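SnoaL-like domain-containing protein (Sphaerobacter thermophilus, PDB 5TGN) is of unknown function but carries a SnoaL-like domain of the NTF2 clan, a fold whose cone-shaped interior often holds a small-molecule pocket. Local coordinates at residues 11-16 / 23-28; 59-64 / 90-95; 64-69 / 74-79. All coordinates share one frame; numbering follows the deposited sequence.

How the interactions relate
From the N terminus, interaction 1 comes first: the chain runs down helix 6-18, turns, and packs helix 22-26 and the residues just after it back against that helix. This short loop is complete before interaction 2 opens at 59-64. Interaction 2 spans the strand between, reaching from 60-69 across 73-81 to 88-97 through side chains, and interaction 3, the hairpin of 64-69 with 74-79, falls within its span and shares Ile-64. The helix then meets the sheet: Tyr-13 packs on Phe-94 and Trp-92, Ile-14 on Thr-61, Trp-92 and Leu-76, and Arg-11 forms a salt bridge with Glu-66.

Interaction 1: residues 11-16 / 23-28; sequences REYISR and SGAAAL
Leu-28 reaches back to helix 6-18 and sets its CD1 methyl against the backbone at Tyr-13, 3.4 Å from Tyr-13 N. The same methyl lies 3.7 Å from Tyr-13 CB, while the other branch, CD2, meets the aliphatic part of Glu-12, 4.0 Å from Glu-12 CG. The Glu-12 and Leu-28 side chains cross at about a right angle. Glu-12 is bent at its second torsion (chi2 64°), which takes the carboxylate up along its own helix, where OE2 pairs with Arg-16 NE at 3.1 Å; as a hydrogen bond this is weak, but the two charges form a salt bridge.

Arg-16 plays a double part. Its CB lies 3.8 Å from Ala-25 CB, and its CG packs on the backbone of Gly-24, 3.9 Å from Gly-24 C. Bends at chi2 and chi3 then swing the guanidinium away from the second helix, and NH1 finds a salt bridge to Asp-21 in the turn between the helices.

Tyr-13 places its ring obliquely to Ala-25, with CD1 4.2 Å from Ala-25 CB. These are the N-terminal helices of the NTF2-like fold, and helix 6-18 lies against the curved sheet: Tyr-13 meets Phe-94 and Leu-104 there, and Leu-28 meets Ile-101.

No hydrogen bond joins the two segments; methyls, alkyl stems and the Tyr-13 ring meet one another and the backbone. The charges of Glu-12 and Arg-16 are paired within helix 6-18 and with the connecting turn, which probably limits the cost of bringing them beside the hydrophobic patch.

Interaction 2: residues 59-64 / 90-95; sequences ATTAQI and IEWIFD
Thr-61 and Trp-92 approach from opposite directions, and the meeting is a van der Waals one: the CG2 methyl of Thr-61 sits 3.3 Å from Trp-92 CH2, at the far end of the six-membered ring, and 3.7 Å from Trp-92 CZ2. The methyl is set obliquely to the indole. It is CG2 that touches because it stands anti to the backbone N, with OG1 turned beside that nitrogen (chi1 -58°). A second apolar contact comes from Ile-64, whose CD1 lies 3.9 Å from Trp-92 CZ3; the Ile-64 and Trp-92 side chains run at about a right angle to each other, and the methyl comes to the ring obliquely. Within its own strand, Trp-92 carries Ile-90 CG2 over one face, 3.5 Å above the plane and displaced toward the rim.

These strands are not neighbours. Strand 73-81 runs between them in the strongly curved sheet of the NTF2-like fold, so residues 59-64 and 90-95 meet through side chains on the concave side, where helix 6-18 contributes Ile-14 against both Thr-61 and Trp-92. A bound glycerol, probably from the crystallisation liquor, lies close to the tryptophan side chain, consistent with a pocket in this interior.

Hydrogen bonds link each segment to other parts of the chain. Trp-92 pairs through its backbone with Leu-76 of the intervening strand, and Thr-61 N donates to Asn-18 OD1 at the end of helix 6-18.

Interaction 3: residues 64-69 / 74-79; sequences IAERTM and VVLHGV
A bend at the second torsion of Arg-67 (chi2 -69°) folds its stem over the imidazole of His-77, which leans to meet it with CG beside its backbone N (chi1 -72°). Arg-67 CG rides over the middle of the ring in a CH-pi contact, 3.7 Å from the His-77 ring centroid. Beyond it the guanidinium stands almost perpendicular to the imidazole, its plane turned by 89°, with Ala-65 CB over one face and His-77 ND1 at its edge. A water joins the two residues, accepting from Arg-67 NH1 at 2.8 Å and lying 2.7 Å from His-77 ND1. An alanine at His-77 would take away the surface under the arginine stem and probably leave the guanidinium freer to turn, with Glu-91 losing a hydrogen-bond partner.

The backbones form an antiparallel hairpin interrupted by a classic beta bulge. Ala-65 and His-77 are a hydrogen-bonded pair, Ala-65 N reaching His-77 O at 2.8 Å. At the bulge, Arg-67 and Thr-68 both face Val-75, whose O accepts two bonds: from Arg-67 N at 2.8 Å, and from Thr-68 N at 3.2 Å on a lone pair. The extra residue shifts the register by one.

On the face opposite His-77, Glu-66 and Leu-76 lie side by side, Glu-66 CB 4.0 Å from Leu-76 CD2. Here helix 6-18 covers the hairpin: Ala-6, Ile-7 and Ala-10 pack on Val-74, Ile-14 packs on Leu-76, and Arg-11 forms a salt bridge with Glu-66. On its other edge strand 73-81 pairs with strand 88-97, whose Glu-91 takes the hydrogen bond of His-77 NE2.

Interaction 1: residues 11-16 / 23-28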
ATOM      1  N   ARG A  11      14.777  17.098   2.386  1.00 20.72           N
ATOM      2  CA  ARG A  11      14.749  17.248   3.839  1.00 22.98           C
ATOM      3  C   ARG A  11      13.512  18.022   4.292  1.00 25.55           C
ATOM      4  O   ARG A  11      12.928  17.724   5.345  1.00 22.01           O
ATOM      5  CB  ARG A  11      16.012  17.966   4.335  1.00 28.20           C
ATOM      6  CG  ARG A  11      17.338  17.189   4.214  1.00 33.09           C
ATOM      7  CD  ARG A  11      18.522  18.180   4.384  1.00 41.63           C
ATOM      8  NE  ARG A  11      19.821  17.529   4.231  1.00 41.19           N
ATOM      9  CZ  ARG A  11      20.949  18.157   3.926  1.00 42.97           C
ATOM     10  NH1 ARG A  11      20.949  19.465   3.726  1.00 44.44           N
ATOM     11  NH2 ARG A  11      22.074  17.466   3.801  1.00 43.84           N
ATOM     12  N   GLU A  12      13.140  19.069   3.549  1.00 22.02           N
ATOM     13  CA  GLU A  12      11.961  19.839   3.924  1.00 22.86           C
ATOM     14  C   GLU A  12      10.692  19.004   3.779  1.00 20.49           C
ATOM     15  O   GLU A  12       9.749  19.165   4.561  1.00 20.97           O
ATOM     16  CB  GLU A  12      11.853  21.112   3.079  1.00 25.01           C
ATOM     17  CG  GLU A  12      10.726  22.028   3.534  1.00 33.95           C
ATOM     18  CD  GLU A  12      10.948  22.567   4.947  1.00 40.05           C
ATOM     19  OE1 GLU A  12      12.107  22.541   5.431  1.00 42.46           O
ATOM     20  OE2 GLU A  12       9.962  22.999   5.583  1.00 41.23           O
ATOM     21  N   TYR A  13      10.637  18.141   2.764  1.00 18.79           N
ATOM     22  CA  TYR A  13       9.489  17.251   2.619  1.00 17.05           C
ATOM     23  C   TYR A  13       9.317  16.412   3.874  1.00 16.10           C
ATOM     24  O   TYR A  13       8.240  16.375   4.468  1.00 16.33           O
ATOM     25  CB  TYR A  13       9.651  16.358   1.376  1.00 15.22           C
ATOM     26  CG  TYR A  13       8.534  15.316   1.313  1.00 17.82           C
ATOM     27  CD1 TYR A  13       7.325  15.600   0.678  1.00 19.02           C
ATOM     28  CD2 TYR A  13       8.663  14.082   1.957  1.00 20.68           C
ATOM     29  CE1 TYR A  13       6.286  14.662   0.649  1.00 21.68           C
ATOM     30  CE2 TYR A  13       7.633  13.135   1.923  1.00 17.54           C
ATOM     31  CZ  TYR A  13       6.453  13.444   1.278  1.00 20.93           C
ATOM     32  OH  TYR A  13       5.424  12.525   1.272  1.00 23.10           O
ATOM     33  N   ILE A  14      10.401  15.795   4.344  1.00 20.55           N
ATOM     34  CA  ILE A  14      10.325  15.018   5.580  1.00 18.99           C
ATOM     35  C   ILE A  14       9.879  15.897   6.744  1.00 21.68           C
ATOM     36  O   ILE A  14       9.087  15.477   7.594  1.00 19.41           O
ATOM     37  CB  ILE A  14      11.685  14.349   5.878  1.00 22.70           C
ATOM     38  CG1 ILE A  14      12.098  13.417   4.744  1.00 20.62           C
ATOM     39  CG2 ILE A  14      11.627  13.567   7.225  1.00 17.93           C
ATOM     40  CD1 ILE A  14      11.132  12.189   4.569  1.00 19.64           C
ATOM     41  N   SER A  15      10.408  17.114   6.833  1.00 20.54           N
ATOM     42  CA  SER A  15      10.039  17.960   7.967  1.00 23.46           C
ATOM     43  C   SER A  15       8.549  18.281   7.928  1.00 23.58           C
ATOM     44  O   SER A  15       7.869  18.275   8.966  1.00 25.49           O
ATOM     45  CB  SER A  15      10.882  19.241   7.963  1.00 31.83           C
ATOM     46  OG  SER A  15      10.564  20.071   9.065  1.00 39.48           O
ATOM     47  N   ARG A  16       8.025  18.537   6.731  1.00 22.02           N
ATOM     48  CA  ARG A  16       6.616  18.915   6.586  1.00 31.09           C
ATOM     49  C   ARG A  16       5.689  17.744   6.893  1.00 21.22           C
ATOM     50  O   ARG A  16       4.642  17.925   7.522  1.00 27.90           O
ATOM     51  CB  ARG A  16       6.349  19.443   5.167  1.00 21.62           C
ATOM     52  CG  ARG A  16       6.980  20.784   4.831  1.00 30.95           C
ATOM     53  CD  ARG A  16       6.554  21.867   5.784  1.00 40.07           C
ATOM     54  NE  ARG A  16       7.440  21.922   6.944  1.00 51.49           N
ATOM     55  CZ  ARG A  16       7.046  22.175   8.194  1.00 53.93           C
ATOM     56  NH1 ARG A  16       5.761  22.408   8.472  1.00 45.44           N
ATOM     57  NH2 ARG A  16       7.948  22.183   9.175  1.00 55.26           N
ATOM     58  N   SER A  23      -0.215  20.963   3.105  1.00 26.55           N
ATOM     59  CA  SER A  23      -0.052  22.098   2.198  1.00 24.58           C
ATOM     60  C   SER A  23       1.409  22.476   2.046  1.00 26.07           C
ATOM     61  O   SER A  23       1.871  22.766   0.939  1.00 26.42           O
ATOM     62  CB  SER A  23      -0.835  23.316   2.689  1.00 30.83           C
ATOM     63  OG  SER A  23      -2.217  23.041   2.789  1.00 33.45           O
ATOM     64  N   GLY A  24       2.143  22.530   3.148  1.00 20.23           N
ATOM     65  CA  GLY A  24       3.535  22.905   3.037  1.00 22.19           C
ATOM     66  C   GLY A  24       4.315  21.871   2.260  1.00 20.22           C
ATOM     67  O   GLY A  24       5.220  22.208   1.498  1.00 22.56           O
ATOM     68  N   ALA A  25       3.950  20.599   2.407  1.00 18.86           N
ATOM     69  CA  ALA A  25       4.628  19.579   1.616  1.00 19.03           C
ATOM     70  C   ALA A  25       4.254  19.691   0.145  1.00 18.93           C
ATOM     71  O   ALA A  25       5.121  19.576  -0.729  1.00 19.52           O
ATOM     72  CB  ALA A  25       4.309  18.191   2.166  1.00 19.39           C
ATOM     73  N   ALA A  26       2.971  19.924  -0.150  1.00 16.20           N
ATOM     74  CA  ALA A  26       2.542  20.075  -1.538  1.00 18.54           C
ATOM     75  C   ALA A  26       3.243  21.242  -2.228  1.00 24.95           C
ATOM     76  O   ALA A  26       3.585  21.152  -3.414  1.00 22.87           O
ATOM     77  CB  ALA A  26       1.022  20.267  -1.607  1.00 18.42           C
ATOM     78  N   ALA A  27       3.479  22.347  -1.503  1.00 21.89           N
ATOM     79  CA  ALA A  27       4.179  23.495  -2.092  1.00 19.76           C
ATOM     80  C   ALA A  27       5.590  23.154  -2.564  1.00 24.46           C
ATOM     81  O   ALA A  27       6.161  23.913  -3.361  1.00 21.52           O
ATOM     82  CB  ALA A  27       4.259  24.668  -1.092  1.00 23.23           C
ATOM     83  N   LEU A  28       6.173  22.041  -2.098  1.00 17.54           N
ATOM     84  CA  LEU A  28       7.468  21.620  -2.622  1.00 14.31           C
ATOM     85  C   LEU A  28       7.389  20.982  -3.999  1.00 16.81           C
ATOM     86  O   LEU A  28       8.437  20.733  -4.607  1.00 19.79           O
ATOM     87  CB  LEU A  28       8.133  20.621  -1.683  1.00 14.56           C
ATOM     88  CG  LEU A  28       8.251  21.089  -0.244  1.00 20.65           C
ATOM     89  CD1 LEU A  28       8.743  19.898   0.570  1.00 20.01           C
ATOM     90  CD2 LEU A  28       9.200  22.310  -0.121  1.00 26.47           C
TER

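Interaction 2: residues 59-64 / 90-95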
ATOM      1  N   ALA A  59       2.526   9.784  12.969  1.00 26.02           N
ATOM      2  CA  ALA A  59       3.764   9.044  12.784  1.00 25.54           C
ATOM      3  C   ALA A  59       4.909  10.033  12.862  1.00 31.96           C
ATOM      4  O   ALA A  59       4.727  11.227  12.627  1.00 30.06           O
ATOM      5  CB  ALA A  59       3.768   8.301  11.440  1.00 16.63           C
ATOM      6  N   THR A  60       6.094   9.543  13.213  1.00 29.45           N
ATOM      7  CA  THR A  60       7.295  10.354  13.100  1.00 26.17           C
ATOM      8  C   THR A  60       8.289   9.647  12.194  1.00 28.77           C
ATOM      9  O   THR A  60       8.440   8.422  12.250  1.00 25.25           O
ATOM     10  CB  THR A  60       7.951  10.640  14.466  1.00 36.39           C
ATOM     11  OG1 THR A  60       8.437   9.415  15.027  1.00 45.21           O
ATOM     12  CG2 THR A  60       6.960  11.272  15.414  1.00 43.27           C
ATOM     13  N   THR A  61       8.960  10.430  11.359  1.00 25.31           N
ATOM     14  CA  THR A  61       9.909   9.943  10.371  1.00 31.17           C
ATOM     15  C   THR A  61      11.296  10.403  10.784  1.00 36.36           C
ATOM     16  O   THR A  61      11.579  11.603  10.747  1.00 38.68           O
ATOM     17  CB  THR A  61       9.566  10.488   8.988  1.00 40.94           C
ATOM     18  OG1 THR A  61       8.233  10.110   8.632  1.00 42.31           O
ATOM     19  CG2 THR A  61      10.557   9.976   7.975  1.00 44.61           C
ATOM     20  N   ALA A  62      12.164   9.460  11.150  1.00 37.93           N
ATOM     21  CA  ALA A  62      13.475   9.785  11.701  1.00 35.19           C
ATOM     22  C   ALA A  62      14.514   8.792  11.163  1.00 38.48           C
ATOM     23  O   ALA A  62      14.252   8.031  10.219  1.00 35.45           O
ATOM     24  CB  ALA A  62      13.419   9.796  13.235  1.00 35.77           C
ATOM     25  N   GLN A  63      15.708   8.830  11.766  1.00 34.08           N
ATOM     26  CA  GLN A  63      16.878   8.054  11.336  1.00 33.59           C
ATOM     27  C   GLN A  63      17.070   8.127   9.822  1.00 35.31           C
ATOM     28  O   GLN A  63      17.240   7.113   9.138  1.00 31.95           O
ATOM     29  CB  GLN A  63      16.776   6.601  11.785  1.00 34.26           C
ATOM     30  CG  GLN A  63      16.666   6.390  13.294  1.00 44.47           C
ATOM     31  CD  GLN A  63      16.380   4.941  13.628  1.00 51.42           C
ATOM     32  OE1 GLN A  63      15.323   4.618  14.169  1.00 55.81           O
ATOM     33  NE2 GLN A  63      17.308   4.056  13.277  1.00 52.92           N
ATOM     34  N   ILE A  64      17.023   9.350   9.295  1.00 32.17           N
ATOM     35  CA  ILE A  64      17.168   9.549   7.861  1.00 29.51           C
ATOM     36  C   ILE A  64      18.621   9.352   7.458  1.00 32.56           C
ATOM     37  O   ILE A  64      19.532   9.958   8.030  1.00 33.09           O
ATOM     38  CB  ILE A  64      16.670  10.936   7.462  1.00 29.06           C
ATOM     39  CG1 ILE A  64      15.167  11.042   7.760  1.00 31.10           C
ATOM     40  CG2 ILE A  64      16.952  11.169   5.979  1.00 27.78           C
ATOM     41  CD1 ILE A  64      14.304  10.264   6.766  1.00 31.17           C
ATOM     42  N   ILE A  90      11.589   2.846   5.199  1.00 18.33           N
ATOM     43  CA  ILE A  90      11.004   3.498   4.032  1.00 15.74           C
ATOM     44  C   ILE A  90      12.111   4.119   3.190  1.00 22.62           C
ATOM     45  O   ILE A  90      13.097   4.636   3.726  1.00 19.11           O
ATOM     46  CB  ILE A  90       9.960   4.570   4.430  1.00 18.63           C
ATOM     47  CG1 ILE A  90       8.820   3.962   5.262  1.00 21.92           C
ATOM     48  CG2 ILE A  90       9.334   5.208   3.198  1.00 16.27           C
ATOM     49  CD1 ILE A  90       8.007   2.883   4.547  1.00 22.27           C
ATOM     50  N   GLU A  91      11.950   4.057   1.875  1.00 16.87           N
ATOM     51  CA  GLU A  91      12.842   4.720   0.938  1.00 15.85           C
ATOM     52  C   GLU A  91      12.034   5.767   0.184  1.00 16.09           C
ATOM     53  O   GLU A  91      10.957   5.458  -0.336  1.00 18.36           O
ATOM     54  CB  GLU A  91      13.466   3.697  -0.023  1.00 14.96           C
ATOM     55  CG  GLU A  91      14.174   4.277  -1.263  1.00 19.96           C
ATOM     56  CD  GLU A  91      14.683   3.179  -2.185  1.00 26.01           C
ATOM     57  OE1 GLU A  91      13.883   2.614  -2.972  1.00 25.67           O
ATOM     58  OE2 GLU A  91      15.863   2.828  -2.078  1.00 24.80           O
ATOM     59  N   TRP A  92      12.534   7.008   0.154  1.00 16.21           N
ATOM     60  CA  TRP A  92      11.922   8.113  -0.589  1.00 17.61           C
ATOM     61  C   TRP A  92      12.844   8.469  -1.750  1.00 16.64           C
ATOM     62  O   TRP A  92      14.010   8.813  -1.532  1.00 21.08           O
ATOM     63  CB  TRP A  92      11.720   9.343   0.306  1.00 13.31           C
ATOM     64  CG  TRP A  92      10.694   9.193   1.406  1.00 18.12           C
ATOM     65  CD1 TRP A  92       9.356   9.527   1.351  1.00 16.83           C
ATOM     66  CD2 TRP A  92      10.933   8.725   2.744  1.00 13.27           C
ATOM     67  NE1 TRP A  92       8.753   9.268   2.565  1.00 16.16           N
ATOM     68  CE2 TRP A  92       9.699   8.773   3.433  1.00 18.07           C
ATOM     69  CE3 TRP A  92      12.072   8.270   3.421  1.00 17.06           C
ATOM     70  CZ2 TRP A  92       9.575   8.380   4.779  1.00 22.01           C
ATOM     71  CZ3 TRP A  92      11.947   7.878   4.748  1.00 26.57           C
ATOM     72  CH2 TRP A  92      10.700   7.928   5.410  1.00 21.66           C
ATOM     73  N   ILE A  93      12.342   8.393  -2.976  1.00 16.20           N
ATOM     74  CA  ILE A  93      13.147   8.739  -4.157  1.00 16.77           C
ATOM     75  C   ILE A  93      12.560  10.012  -4.739  1.00 18.12           C
ATOM     76  O   ILE A  93      11.431   9.989  -5.228  1.00 16.58           O
ATOM     77  CB  ILE A  93      13.155   7.621  -5.210  1.00 13.74           C
ATOM     78  CG1 ILE A  93      13.634   6.293  -4.590  1.00 18.86           C
ATOM     79  CG2 ILE A  93      14.022   8.027  -6.446  1.00 15.94           C
ATOM     80  CD1 ILE A  93      13.473   5.084  -5.549  1.00 23.95           C
ATOM     81  N   PHE A  94      13.316  11.119  -4.700  1.00 19.77           N
ATOM     82  CA  PHE A  94      12.858  12.423  -5.187  1.00 18.91           C
ATOM     83  C   PHE A  94      13.507  12.712  -6.539  1.00 22.00           C
ATOM     84  O   PHE A  94      14.743  12.722  -6.640  1.00 20.86           O
ATOM     85  CB  PHE A  94      13.246  13.552  -4.228  1.00 19.99           C
ATOM     86  CG  PHE A  94      12.652  13.462  -2.871  1.00 18.55           C
ATOM     87  CD1 PHE A  94      11.506  14.198  -2.550  1.00 17.51           C
ATOM     88  CD2 PHE A  94      13.259  12.699  -1.880  1.00 17.57           C
ATOM     89  CE1 PHE A  94      10.958  14.143  -1.256  1.00 19.93           C
ATOM     90  CE2 PHE A  94      12.701  12.613  -0.594  1.00 14.15           C
ATOM     91  CZ  PHE A  94      11.564  13.322  -0.279  1.00 18.87           C
ATOM     92  N   ASP A  95      12.690  12.960  -7.568  1.00 23.06           N
ATOM     93  CA  ASP A  95      13.166  13.532  -8.835  1.00 22.99           C
ATOM     94  C   ASP A  95      12.834  15.021  -8.844  1.00 25.89           C
ATOM     95  O   ASP A  95      11.666  15.398  -8.683  1.00 22.44           O
ATOM     96  CB  ASP A  95      12.525  12.835 -10.047  1.00 22.58           C
ATOM     97  CG  ASP A  95      12.792  11.327 -10.064  1.00 31.15           C
ATOM     98  OD1 ASP A  95      13.983  10.936 -10.091  1.00 31.89           O
ATOM     99  OD2 ASP A  95      11.821  10.525 -10.022  1.00 27.53           O
TER

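Interaction 3: residues 64-69 / 74-79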
ATOM      1  N   ILE A  64      17.023   9.350   9.295  1.00 32.17           N
ATOM      2  CA  ILE A  64      17.168   9.549   7.861  1.00 29.51           C
ATOM      3  C   ILE A  64      18.621   9.352   7.458  1.00 32.56           C
ATOM      4  O   ILE A  64      19.532   9.958   8.030  1.00 33.09           O
ATOM      5  CB  ILE A  64      16.670  10.936   7.462  1.00 29.06           C
ATOM      6  CG1 ILE A  64      15.167  11.042   7.760  1.00 31.10           C
ATOM      7  CG2 ILE A  64      16.952  11.169   5.979  1.00 27.78           C
ATOM      8  CD1 ILE A  64      14.304  10.264   6.766  1.00 31.17           C
ATOM      9  N   ALA A  65      18.849   8.475   6.495  1.00 34.02           N
ATOM     10  CA  ALA A  65      20.143   8.367   5.849  1.00 36.50           C
ATOM     11  C   ALA A  65      19.981   8.873   4.425  1.00 36.24           C
ATOM     12  O   ALA A  65      19.075   8.441   3.703  1.00 29.22           O
ATOM     13  CB  ALA A  65      20.675   6.932   5.869  1.00 33.13           C
ATOM     14  N   GLU A  66      20.823   9.823   4.050  1.00 33.00           N
ATOM     15  CA  GLU A  66      20.816  10.380   2.704  1.00 36.58           C
ATOM     16  C   GLU A  66      21.674   9.445   1.863  1.00 40.39           C
ATOM     17  O   GLU A  66      22.901   9.496   1.922  1.00 49.28           O
ATOM     18  CB  GLU A  66      21.325  11.826   2.741  1.00 36.06           C
ATOM     19  CG  GLU A  66      20.886  12.533   4.061  1.00 43.63           C
ATOM     20  CD  GLU A  66      21.000  14.074   4.078  1.00 54.42           C
ATOM     21  OE1 GLU A  66      22.050  14.622   3.655  1.00 50.59           O
ATOM     22  OE2 GLU A  66      20.034  14.735   4.552  1.00 50.09           O
ATOM     23  N   ARG A  67      21.026   8.546   1.119  1.00 33.50           N
ATOM     24  CA  ARG A  67      21.745   7.534   0.340  1.00 39.29           C
ATOM     25  C   ARG A  67      22.291   8.087  -0.975  1.00 43.67           C
ATOM     26  O   ARG A  67      23.371   7.683  -1.419  1.00 44.94           O
ATOM     27  CB  ARG A  67      20.831   6.343   0.035  1.00 35.83           C
ATOM     28  CG  ARG A  67      20.302   5.637   1.263  1.00 37.39           C
ATOM     29  CD  ARG A  67      21.401   4.905   1.998  1.00 36.23           C
ATOM     30  NE  ARG A  67      20.836   4.064   3.042  1.00 54.47           N
ATOM     31  CZ  ARG A  67      21.457   3.718   4.166  1.00 60.14           C
ATOM     32  NH1 ARG A  67      20.824   2.945   5.046  1.00 63.77           N
ATOM     33  NH2 ARG A  67      22.692   4.148   4.417  1.00 54.44           N
ATOM     34  N   THR A  68      21.536   8.958  -1.638  1.00 36.16           N
ATOM     35  CA  THR A  68      21.930   9.577  -2.899  1.00 43.19           C
ATOM     36  C   THR A  68      21.615  11.051  -2.762  1.00 39.85           C
ATOM     37  O   THR A  68      20.520  11.403  -2.308  1.00 33.06           O
ATOM     38  CB  THR A  68      21.154   9.017  -4.115  1.00 37.16           C
ATOM     39  OG1 THR A  68      21.584   7.697  -4.440  1.00 39.91           O
ATOM     40  CG2 THR A  68      21.305   9.908  -5.354  1.00 38.48           C
HETATM   41  N   MSE A  69      22.563  11.902  -3.133  1.00 40.22           N
HETATM   42  CA  MSE A  69      22.235  13.306  -3.282  1.00 44.11           C
HETATM   43  C   MSE A  69      22.973  13.907  -4.466  1.00 43.43           C
HETATM   44  O   MSE A  69      24.183  13.728  -4.658  1.00 48.40           O
HETATM   45  CB  MSE A  69      22.515  14.056  -1.987  1.00 51.74           C
HETATM   46  CG  MSE A  69      23.672  15.021  -2.023  1.00 78.29           C
HETATM   47 SE   MSE A  69      24.047  15.623  -0.217  1.00100.72          SE
HETATM   48  CE  MSE A  69      23.581  13.984   0.765  1.00 86.05           C
ATOM     49  N   VAL A  74      17.351  12.614  -5.318  1.00 19.76           N
ATOM     50  CA  VAL A  74      17.725  12.320  -3.935  1.00 19.30           C
ATOM     51  C   VAL A  74      17.045  11.018  -3.517  1.00 19.77           C
ATOM     52  O   VAL A  74      15.844  10.832  -3.761  1.00 24.26           O
ATOM     53  CB  VAL A  74      17.319  13.470  -2.990  1.00 22.58           C
ATOM     54  CG1 VAL A  74      17.614  13.107  -1.547  1.00 20.61           C
ATOM     55  CG2 VAL A  74      18.049  14.773  -3.367  1.00 26.03           C
ATOM     56  N   VAL A  75      17.797  10.135  -2.865  1.00 20.89           N
ATOM     57  CA  VAL A  75      17.238   8.968  -2.195  1.00 19.41           C
ATOM     58  C   VAL A  75      17.486   9.103  -0.699  1.00 22.36           C
ATOM     59  O   VAL A  75      18.645   9.184  -0.262  1.00 22.88           O
ATOM     60  CB  VAL A  75      17.836   7.666  -2.732  1.00 20.08           C
ATOM     61  CG1 VAL A  75      17.204   6.446  -2.037  1.00 20.52           C
ATOM     62  CG2 VAL A  75      17.675   7.594  -4.254  1.00 25.19           C
ATOM     63  N   LEU A  76      16.406   9.097   0.088  1.00 20.25           N
ATOM     64  CA  LEU A  76      16.500   8.997   1.544  1.00 20.23           C
ATOM     65  C   LEU A  76      15.974   7.642   1.998  1.00 18.43           C
ATOM     66  O   LEU A  76      14.993   7.138   1.448  1.00 21.67           O
ATOM     67  CB  LEU A  76      15.690  10.084   2.256  1.00 15.35           C
ATOM     68  CG  LEU A  76      15.878  11.535   1.819  1.00 21.06           C
ATOM     69  CD1 LEU A  76      14.909  12.412   2.606  1.00 20.86           C
ATOM     70  CD2 LEU A  76      17.349  11.975   2.005  1.00 16.38           C
ATOM     71  N   HIS A  77      16.631   7.054   2.994  1.00 22.01           N
ATOM     72  CA  HIS A  77      16.100   5.914   3.727  1.00 19.22           C
ATOM     73  C   HIS A  77      15.782   6.373   5.139  1.00 25.15           C
ATOM     74  O   HIS A  77      16.489   7.218   5.699  1.00 28.32           O
ATOM     75  CB  HIS A  77      17.085   4.749   3.749  1.00 17.89           C
ATOM     76  CG  HIS A  77      17.215   4.050   2.429  1.00 26.54           C
ATOM     77  ND1 HIS A  77      17.892   2.862   2.276  1.00 29.41           N
ATOM     78  CD2 HIS A  77      16.733   4.370   1.200  1.00 24.16           C
ATOM     79  CE1 HIS A  77      17.831   2.482   1.009  1.00 34.08           C
ATOM     80  NE2 HIS A  77      17.132   3.381   0.335  1.00 27.30           N
ATOM     81  N   GLY A  78      14.699   5.849   5.704  1.00 23.05           N
ATOM     82  CA  GLY A  78      14.320   6.312   7.027  1.00 24.47           C
ATOM     83  C   GLY A  78      13.455   5.292   7.734  1.00 23.62           C
ATOM     84  O   GLY A  78      13.088   4.257   7.174  1.00 20.99           O
ATOM     85  N   VAL A  79      13.153   5.592   8.994  1.00 17.92           N
ATOM     86  CA  VAL A  79      12.314   4.746   9.831  1.00 20.56           C
ATOM     87  C   VAL A  79      11.086   5.569  10.184  1.00 21.49           C
ATOM     88  O   VAL A  79      11.213   6.701  10.659  1.00 22.13           O
ATOM     89  CB  VAL A  79      13.069   4.269  11.096  1.00 21.79           C
ATOM     90  CG1 VAL A  79      12.180   3.377  11.971  1.00 18.95           C
ATOM     91  CG2 VAL A  79      14.340   3.543  10.719  1.00 28.97           C
TER
HETATM   92  O   HOH W   1      18.504   1.422   4.503  1.00 47.02           O